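Local coordinates for cellulase (Soil metagenome, PDB 5I2U), which probably hydrolyses the beta-1,4-glucosidic bonds of cellulose as a salt-tolerant family 5 glycoside hydrolase built on a TIM barrel, at residues L61-H64 and N65-R69; N103-F106 and A107-I111; H228-W231 and L232-R235; E266-T269 and Y270-M274. All blocks are in the same frame, centred on the assembly; numbering follows the deposited sequence.

Interaction 1 (L61-H64 and N65-R69)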
# COMPACT_ATOMS: atom_id res chain seq x y z
N LEU A 61 -2.19 -6.95 3.42
CA LEU A 61 -2.57 -7.61 4.67
C LEU A 61 -3.20 -6.52 5.50
O LEU A 61 -2.94 -5.33 5.27
CB LEU A 61 -1.36 -8.21 5.38
CG LEU A 61 -0.54 -9.23 4.59
CD1 LEU A 61 0.68 -9.69 5.37
CD2 LEU A 61 -1.38 -10.44 4.21
N GLY A 62 -4.08 -6.89 6.42
CA GLY A 62 -4.69 -5.90 7.31
C GLY A 62 -3.75 -5.60 8.47
O GLY A 62 -2.71 -6.23 8.63
N TRP A 63 -4.15 -4.62 9.28
CA TRP A 63 -3.48 -4.30 10.55
C TRP A 63 -2.86 -5.57 11.14
O TRP A 63 -3.58 -6.51 11.45
CB TRP A 63 -4.49 -3.78 11.58
CG TRP A 63 -5.25 -2.57 11.21
CD1 TRP A 63 -6.33 -2.50 10.38
CD2 TRP A 63 -5.05 -1.25 11.71
NE1 TRP A 63 -6.78 -1.21 10.29
CE2 TRP A 63 -6.01 -0.42 11.10
CE3 TRP A 63 -4.12 -0.68 12.59
CZ2 TRP A 63 -6.10 0.95 11.37
CZ3 TRP A 63 -4.19 0.69 12.83
CH2 TRP A 63 -5.18 1.48 12.22
N HIS A 64 -1.53 -5.62 11.25
CA HIS A 64 -0.86 -6.83 11.79
C HIS A 64 -1.37 -7.17 13.20
O HIS A 64 -1.47 -8.33 13.56
CB HIS A 64 0.68 -6.69 11.81
CG HIS A 64 1.21 -6.04 13.05
ND1 HIS A 64 1.26 -4.68 13.21
CD2 HIS A 64 1.66 -6.57 14.22
CE1 HIS A 64 1.73 -4.38 14.41
NE2 HIS A 64 1.98 -5.51 15.04
N ASN A 65 -1.67 -6.15 14.00
CA ASN A 65 -2.16 -6.35 15.37
C ASN A 65 -3.60 -6.90 15.47
O ASN A 65 -4.01 -7.31 16.57
CB ASN A 65 -1.94 -5.10 16.26
CG ASN A 65 -2.39 -3.79 15.61
OD1 ASN A 65 -2.25 -3.60 14.41
ND2 ASN A 65 -2.88 -2.86 16.43
N LEU A 66 -4.32 -6.95 14.34
CA LEU A 66 -5.65 -7.55 14.26
C LEU A 66 -5.69 -8.91 13.58
O LEU A 66 -6.41 -9.79 14.02
CB LEU A 66 -6.60 -6.60 13.55
CG LEU A 66 -6.79 -5.25 14.22
CD1 LEU A 66 -7.94 -4.51 13.57
CD2 LEU A 66 -7.02 -5.39 15.72
N TRP A 67 -4.94 -9.07 12.50
CA TRP A 67 -4.92 -10.32 11.74
C TRP A 67 -3.48 -10.79 11.53
O TRP A 67 -3.06 -10.97 10.39
CB TRP A 67 -5.66 -10.14 10.42
CG TRP A 67 -7.03 -9.62 10.66
CD1 TRP A 67 -8.09 -10.30 11.19
CD2 TRP A 67 -7.49 -8.28 10.48
NE1 TRP A 67 -9.17 -9.49 11.30
CE2 TRP A 67 -8.84 -8.24 10.86
CE3 TRP A 67 -6.89 -7.12 9.99
CZ2 TRP A 67 -9.62 -7.08 10.78
CZ3 TRP A 67 -7.67 -5.97 9.89
CH2 TRP A 67 -9.01 -5.95 10.30
N PRO A 68 -2.75 -11.02 12.64
CA PRO A 68 -1.36 -11.47 12.55
C PRO A 68 -1.15 -12.85 11.94
O PRO A 68 -0.05 -13.11 11.45
CB PRO A 68 -0.91 -11.50 14.00
CG PRO A 68 -2.16 -11.81 14.76
CD PRO A 68 -3.21 -10.98 14.05
N ARG A 69 -2.16 -13.72 11.94
CA ARG A 69 -1.99 -15.08 11.43
C ARG A 69 -1.61 -15.12 9.94
O ARG A 69 -0.90 -16.03 9.50
CB ARG A 69 -3.21 -15.96 11.76
CG ARG A 69 -4.45 -15.82 10.89
CD ARG A 69 -5.65 -16.51 11.54
NE ARG A 69 -6.84 -16.53 10.67
CZ ARG A 69 -7.14 -17.49 9.78
NH1 ARG A 69 -6.36 -18.55 9.60
NH2 ARG A 69 -8.26 -17.38 9.06

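Interaction 2 (N103-F106 and A107-I111)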
# COMPACT_ATOMS: atom_id res chain seq x y z
N ASN A 103 4.17 -2.78 21.37
CA ASN A 103 4.81 -4.10 21.21
C ASN A 103 5.56 -4.16 19.87
O ASN A 103 5.06 -4.75 18.91
CB ASN A 103 3.75 -5.21 21.35
CG ASN A 103 4.35 -6.62 21.39
OD1 ASN A 103 5.55 -6.82 21.22
ND2 ASN A 103 3.49 -7.61 21.57
N PRO A 104 6.76 -3.54 19.80
CA PRO A 104 7.52 -3.53 18.54
C PRO A 104 8.13 -4.89 18.15
O PRO A 104 8.33 -5.13 16.96
CB PRO A 104 8.61 -2.48 18.79
CG PRO A 104 8.79 -2.44 20.27
CD PRO A 104 7.46 -2.80 20.87
N GLU A 105 8.41 -5.75 19.12
CA GLU A 105 8.95 -7.08 18.83
C GLU A 105 7.95 -7.92 18.02
O GLU A 105 8.32 -8.57 17.03
CB GLU A 105 9.30 -7.79 20.15
CG GLU A 105 9.90 -9.19 20.01
CD GLU A 105 11.30 -9.22 19.43
OE1 GLU A 105 11.89 -8.16 19.15
OE2 GLU A 105 11.83 -10.34 19.24
N PHE A 106 6.68 -7.88 18.43
CA PHE A 106 5.61 -8.57 17.72
C PHE A 106 5.37 -7.97 16.33
O PHE A 106 5.18 -8.72 15.37
CB PHE A 106 4.31 -8.52 18.53
CG PHE A 106 3.17 -9.28 17.90
CD1 PHE A 106 3.32 -10.63 17.57
CD2 PHE A 106 1.97 -8.64 17.62
CE1 PHE A 106 2.27 -11.33 16.97
CE2 PHE A 106 0.92 -9.34 17.02
CZ PHE A 106 1.07 -10.69 16.69
N ALA A 107 5.38 -6.65 16.23
CA ALA A 107 5.32 -5.98 14.94
C ALA A 107 6.45 -6.48 14.03
O ALA A 107 6.19 -6.85 12.87
CB ALA A 107 5.40 -4.47 15.12
N LEU A 108 7.68 -6.54 14.54
CA LEU A 108 8.82 -7.03 13.76
C LEU A 108 8.74 -8.54 13.47
O LEU A 108 9.19 -8.98 12.39
CB LEU A 108 10.16 -6.68 14.43
CG LEU A 108 10.49 -5.18 14.52
CD1 LEU A 108 11.73 -4.96 15.37
CD2 LEU A 108 10.66 -4.53 13.16
N GLN A 109 8.17 -9.32 14.38
CA GLN A 109 7.86 -10.75 14.12
C GLN A 109 6.88 -10.96 12.95
O GLN A 109 6.97 -11.95 12.24
CB GLN A 109 7.33 -11.44 15.39
CG GLN A 109 8.41 -11.78 16.42
CD GLN A 109 7.87 -12.11 17.81
OE1 GLN A 109 8.50 -11.78 18.80
NE2 GLN A 109 6.70 -12.75 17.88
N CYS A 110 5.95 -10.03 12.75
CA CYS A 110 4.95 -10.14 11.67
C CYS A 110 5.47 -9.71 10.30
O CYS A 110 5.36 -10.44 9.33
CB CYS A 110 3.69 -9.36 12.03
SG CYS A 110 2.73 -10.09 13.39
N ILE A 111 6.06 -8.52 10.22
CA ILE A 111 6.48 -7.94 8.93
C ILE A 111 7.70 -8.64 8.28
O ILE A 111 7.84 -8.65 7.07
CB ILE A 111 6.73 -6.42 9.03
CG1 ILE A 111 7.96 -6.07 9.90
CG2 ILE A 111 5.49 -5.72 9.56
CD1 ILE A 111 8.47 -4.66 9.69

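Interaction 3 (H228-W231 and L232-R235)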
# COMPACT_ATOMS: atom_id res chain seq x y z
N HIS A 228 -16.78 6.76 -1.96
CA HIS A 228 -16.11 7.88 -2.58
C HIS A 228 -16.47 7.93 -4.06
O HIS A 228 -16.09 7.05 -4.84
CB HIS A 228 -14.59 7.80 -2.34
CG HIS A 228 -14.22 7.85 -0.88
ND1 HIS A 228 -13.41 6.91 -0.28
CD2 HIS A 228 -14.56 8.72 0.09
CE1 HIS A 228 -13.26 7.20 1.00
NE2 HIS A 228 -13.96 8.30 1.25
N GLU A 229 -17.21 8.98 -4.42
CA GLU A 229 -17.74 9.17 -5.77
C GLU A 229 -16.70 9.78 -6.73
O GLU A 229 -15.50 9.85 -6.40
CB GLU A 229 -19.02 10.00 -5.69
CG GLU A 229 -20.11 9.31 -4.89
CD GLU A 229 -21.41 10.08 -4.83
OE1 GLU A 229 -21.41 11.30 -5.11
OE2 GLU A 229 -22.43 9.44 -4.48
N ALA A 230 -17.14 10.18 -7.92
CA ALA A 230 -16.27 10.66 -9.01
C ALA A 230 -15.32 11.81 -8.69
O ALA A 230 -14.25 11.90 -9.27
CB ALA A 230 -17.13 11.03 -10.23
N TRP A 231 -15.70 12.68 -7.75
CA TRP A 231 -14.85 13.81 -7.36
C TRP A 231 -13.39 13.41 -7.05
O TRP A 231 -12.46 14.08 -7.51
CB TRP A 231 -15.45 14.58 -6.18
CG TRP A 231 -15.66 13.80 -4.91
CD1 TRP A 231 -16.79 13.10 -4.55
CD2 TRP A 231 -14.74 13.65 -3.82
NE1 TRP A 231 -16.62 12.54 -3.31
CE2 TRP A 231 -15.37 12.85 -2.84
CE3 TRP A 231 -13.44 14.12 -3.58
CZ2 TRP A 231 -14.75 12.50 -1.64
CZ3 TRP A 231 -12.82 13.77 -2.38
CH2 TRP A 231 -13.48 12.97 -1.43
N LEU A 232 -13.21 12.29 -6.34
CA LEU A 232 -11.88 11.85 -5.90
C LEU A 232 -10.97 11.46 -7.08
O LEU A 232 -9.76 11.74 -7.06
CB LEU A 232 -12.02 10.71 -4.89
CG LEU A 232 -10.75 10.14 -4.22
CD1 LEU A 232 -9.82 11.23 -3.70
CD2 LEU A 232 -11.13 9.19 -3.09
N ARG A 233 -11.56 10.83 -8.10
CA ARG A 233 -10.85 10.54 -9.36
C ARG A 233 -10.46 11.81 -10.12
O ARG A 233 -9.36 11.89 -10.69
CB ARG A 233 -11.71 9.68 -10.28
CG ARG A 233 -11.97 8.27 -9.79
CD ARG A 233 -12.55 7.42 -10.92
NE ARG A 233 -13.91 7.82 -11.27
CZ ARG A 233 -15.04 7.36 -10.71
NH1 ARG A 233 -15.01 6.44 -9.73
NH2 ARG A 233 -16.21 7.82 -11.13
N ASP A 234 -11.36 12.80 -10.10
CA ASP A 234 -11.15 14.09 -10.77
C ASP A 234 -10.07 14.90 -10.05
O ASP A 234 -9.18 15.47 -10.70
CB ASP A 234 -12.45 14.92 -10.82
CG ASP A 234 -13.51 14.30 -11.71
OD1 ASP A 234 -13.17 13.68 -12.74
OD2 ASP A 234 -14.71 14.46 -11.40
N ARG A 235 -10.17 14.95 -8.72
CA ARG A 235 -9.12 15.53 -7.89
C ARG A 235 -7.76 14.87 -8.13
O ARG A 235 -6.75 15.56 -8.27
CB ARG A 235 -9.46 15.41 -6.42
CG ARG A 235 -8.43 16.08 -5.52
CD ARG A 235 -8.83 15.95 -4.07
NE ARG A 235 -9.99 16.76 -3.75
CZ ARG A 235 -10.51 16.88 -2.53
NH1 ARG A 235 -9.98 16.24 -1.48
NH2 ARG A 235 -11.59 17.66 -2.35

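Interaction 4 (E266-T269 and Y270-M274)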
# COMPACT_ATOMS: atom_id res chain seq x y z
N GLU A 266 -18.93 0.27 -9.28
CA GLU A 266 -18.03 1.36 -8.87
C GLU A 266 -16.57 0.88 -8.80
O GLU A 266 -15.66 1.60 -9.22
CB GLU A 266 -18.46 1.97 -7.52
CG GLU A 266 -19.83 2.66 -7.53
CD GLU A 266 -21.01 1.71 -7.29
OE1 GLU A 266 -20.89 0.48 -7.51
OE2 GLU A 266 -22.07 2.20 -6.87
N TRP A 267 -16.35 -0.32 -8.27
CA TRP A 267 -15.03 -0.95 -8.30
C TRP A 267 -14.49 -1.07 -9.72
O TRP A 267 -13.34 -0.69 -9.98
CB TRP A 267 -15.04 -2.33 -7.63
CG TRP A 267 -13.74 -3.05 -7.74
CD1 TRP A 267 -13.46 -4.15 -8.52
CD2 TRP A 267 -12.52 -2.70 -7.11
NE1 TRP A 267 -12.14 -4.52 -8.37
CE2 TRP A 267 -11.54 -3.64 -7.51
CE3 TRP A 267 -12.16 -1.68 -6.21
CZ2 TRP A 267 -10.22 -3.60 -7.05
CZ3 TRP A 267 -10.84 -1.63 -5.75
CH2 TRP A 267 -9.89 -2.59 -6.18
N LYS A 268 -15.30 -1.60 -10.64
CA LYS A 268 -14.88 -1.66 -12.04
C LYS A 268 -14.50 -0.29 -12.62
O LYS A 268 -13.55 -0.20 -13.41
CB LYS A 268 -15.92 -2.32 -12.93
CG LYS A 268 -15.55 -2.26 -14.41
CD LYS A 268 -16.13 -3.39 -15.22
CE LYS A 268 -15.72 -3.26 -16.68
NZ LYS A 268 -16.66 -4.00 -17.57
N THR A 269 -15.28 0.75 -12.29
CA THR A 269 -15.05 2.10 -12.80
C THR A 269 -13.68 2.61 -12.34
O THR A 269 -12.87 3.07 -13.15
CB THR A 269 -16.13 3.07 -12.32
OG1 THR A 269 -17.41 2.62 -12.78
CG2 THR A 269 -15.87 4.49 -12.83
N TYR A 270 -13.41 2.45 -11.05
CA TYR A 270 -12.11 2.83 -10.47
C TYR A 270 -10.95 2.05 -11.06
O TYR A 270 -9.95 2.64 -11.46
CB TYR A 270 -12.13 2.66 -8.95
CG TYR A 270 -12.57 3.88 -8.16
CD1 TYR A 270 -11.67 4.92 -7.92
CD2 TYR A 270 -13.85 3.98 -7.64
CE1 TYR A 270 -12.06 6.03 -7.19
CE2 TYR A 270 -14.24 5.09 -6.90
CZ TYR A 270 -13.33 6.11 -6.68
OH TYR A 270 -13.70 7.21 -5.96
N VAL A 271 -11.07 0.73 -11.14
CA VAL A 271 -9.99 -0.08 -11.70
C VAL A 271 -9.70 0.29 -13.16
O VAL A 271 -8.54 0.44 -13.55
CB VAL A 271 -10.23 -1.59 -11.55
CG1 VAL A 271 -9.16 -2.40 -12.29
CG2 VAL A 271 -10.21 -1.97 -10.08
N ASP A 272 -10.76 0.46 -13.96
CA ASP A 272 -10.59 0.85 -15.37
C ASP A 272 -9.93 2.22 -15.49
O ASP A 272 -9.07 2.43 -16.35
CB ASP A 272 -11.95 0.82 -16.11
CG ASP A 272 -12.39 -0.60 -16.49
OD1 ASP A 272 -11.62 -1.57 -16.35
OD2 ASP A 272 -13.53 -0.74 -16.96
N TRP A 273 -10.34 3.15 -14.62
CA TRP A 273 -9.75 4.48 -14.57
C TRP A 273 -8.25 4.41 -14.21
O TRP A 273 -7.43 5.02 -14.87
CB TRP A 273 -10.52 5.37 -13.58
CG TRP A 273 -9.80 6.61 -13.19
CD1 TRP A 273 -9.65 7.74 -13.93
CD2 TRP A 273 -9.13 6.85 -11.95
NE1 TRP A 273 -8.93 8.67 -13.23
CE2 TRP A 273 -8.60 8.15 -12.01
CE3 TRP A 273 -8.93 6.08 -10.79
CZ2 TRP A 273 -7.86 8.71 -10.95
CZ3 TRP A 273 -8.21 6.63 -9.74
CH2 TRP A 273 -7.68 7.93 -9.83
N MET A 274 -7.91 3.63 -13.18
CA MET A 274 -6.51 3.44 -12.81
C MET A 274 -5.67 2.78 -13.91
O MET A 274 -4.52 3.15 -14.13
CB MET A 274 -6.38 2.63 -11.52
CG MET A 274 -6.81 3.39 -10.27
SD MET A 274 -6.53 2.43 -8.77
CE MET A 274 -7.78 1.17 -8.94

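Interaction 1 (L61-H64 and N65-R69)
W63 and W67 meet at the turn that follows barrel strand 57-61, and two backbone bonds close it. The carbonyl oxygen W63 O accepts from W67 N at 3.1 Å, nearly in line with the C=O bond, and from L66 N at 3.0 Å, from above the carbonyl plane. Apolar contacts pack round this turn. CZ3 of W67 reaches CD1 of W63 at 3.8 Å, near the plane of the W63 indole, while L66 lies alongside W63, its CG 3.8 Å from W63 CB. G62 suits its place because a CB there would run into the W67 ring, whose CE3 already lies 3.7 Å from G62 CA. A CH-pi contact sets CB of N65 over one face of the H64 imidazole, 4.2 Å from its centroid; ND2 of N65 donates to the carbonyls of E95 and E97. Trimmed to an alanine, H64 would probably leave N65 CB without its aromatic platform and open a gap against A107 and C110 of helix 104-120. One carbonyl gripped by two amides makes a compact turn, which holds W63 where it meets H130 and W284 and where its NE1 weakly binds a glycerol, probably from the crystallisation liquor, that may mark a sugar-binding surface.

Interaction 2 (N103-F106 and A107-I111)
F106 reaches C110 one helical turn on, and its ring serves as a floor for the cysteine sulfur. CB of F106 leaves the helix beside the peptide to A107. With CG anti to the backbone N (chi1 -177°), the ring then swings along the helix surface toward the following turn. At its near side CD1 has NE2 of Q109 beside it at 4.0 Å, close to the ring plane, with the amide turned almost perpendicular to the ring. Farther out, CE1, CE2 and CZ lie beneath the sulfur, and CZ comes within 3.7 Å of C110 SG. The sulfur stands 4.0 Å from the ring centroid, over the face but offset toward the rim, a sulfur-aromatic contact that suits the polarisable cysteine. The far end of the phenyl also packs on P68 of the loop after the first barrel strand. All this happens in the first turns of helix 104-120, the helix of the beta-alpha-beta unit between barrel strands 87-93 and 124-130. N103 is its N-cap: OD1 accepts from F106 N at 3.2 Å, the donor lying above the amide plane, while ND2 is bonded to D98. P104 fits the first turn, where a missing N-H costs no helical bond. L108 N then donates to P104 O at 2.9 Å, and Q109 N to E105 O at 2.8 Å. On the exposed side the E105 chain bends at chi2, and its CG meets Q109 OE1 at 3.2 Å, carboxylate and amide planes nearly at right angles. A107, small enough for the buried side, packs on M92 of strand 87-93.

Interaction 3 (H228-W231 and L232-R235)
H228 opens the contact by laying its CB against CD2 of L232, 3.8 Å away, so that the base of the imidazole side chain touches one branch of the leucine. E229 contributes its backbone: its carbonyl O receives a weak hydrogen bond from L232 N at 3.3 Å, at the start of the helical stretch. A230 O accepts from D234 N at 3.1 Å. The small side chain of A230 leaves room for R233, whose chain bends at chi3 and brings the guanidinium over the alanine; A230 CA lies over one face of that group, toward its rim, and NH2 comes within 3.5 Å of A230 CB. W231 packs on two neighbours, L232 and R235. Its CG sits between the backbone N and the carbonyl carbon (chi1 60°), which folds the indole back over the start of the next residue. L232 CB consequently stands over one face of the six-membered ring, 4.0 Å from its centroid, as a CH-pi contact. One turn on, R235 runs side by side with the indole, and W231 CZ3 lies over the centre of the guanidinium face, 3.9 Å from R235 CZ; the two planes are 60° apart, so this is an edge of the indole set on a flat cation. The same pair is tied through the backbone, R235 N to W231 O at 2.7 Å and almost straight. R235 NH1 is bonded in turn to the carbonyl of Q201. Helix 230-241 links barrel strands 217-224 and 246-252: L232 faces inward onto M221 and F223, and R233 makes a cation-pi contact with Y270 and packs on T269 and W273 of the adjoining helix 264-276.

Interaction 4 (E266-T269 and Y270-M274)
W267 carries its CG anti to the backbone N (chi1 175°), which lays the indole along the helix toward V271, while the valine sets CG2 anti to its carbonyl carbon and pushes that methyl at the ring. CG2 of V271 stands over one face of the six-membered ring, 3.6 Å from its centroid and 25° off the normal, and it comes to 3.3 Å from W267 CE2, a snug CH-pi contact. A branched aliphatic residue suits this spot because its methyl is fixed close to the backbone. Beneath it V271 N donates to W267 O at 2.9 Å, one of a run of i to i+4 bonds in helix 264-276. On the exposed side the extended K268 chain crosses D272 at a slant, its CE 3.4 Å from D272 OD2; the charged ends, NZ to OD2 at 4.6 Å, stay beyond salt-bridge range. Y270 places its CD2 edge 3.4 Å from E266 O. Cut back to an alanine, W267 would probably deny V271 CG2 its aromatic face and S321 and W314 their partner. The chemistry is divided: W267 and V271 pack toward the C-terminal helix and strand 281-286, whereas opposite charges on the solvent side probably give mild electrostatic help.

The four contacts follow one another along the chain and belong to one eight-stranded TIM barrel. They fall into two touching pairs, each with centres 11 Å apart. Interaction 1, the loop after strand 57-61, rests on the start of helix 104-120, which holds interaction 2. Interactions 3 and 4 lie on neighbouring outer helices, 230-241 and 264-276, and touch: Y270 OH is hydrogen-bonded to H228 O and lies close to E229 O. The centres of interactions 2 and 3 lie about 36 Å apart, on opposite sides of the chain's centre. The local contacts thus lie in the loop and helix layer around the barrel, at two distant places.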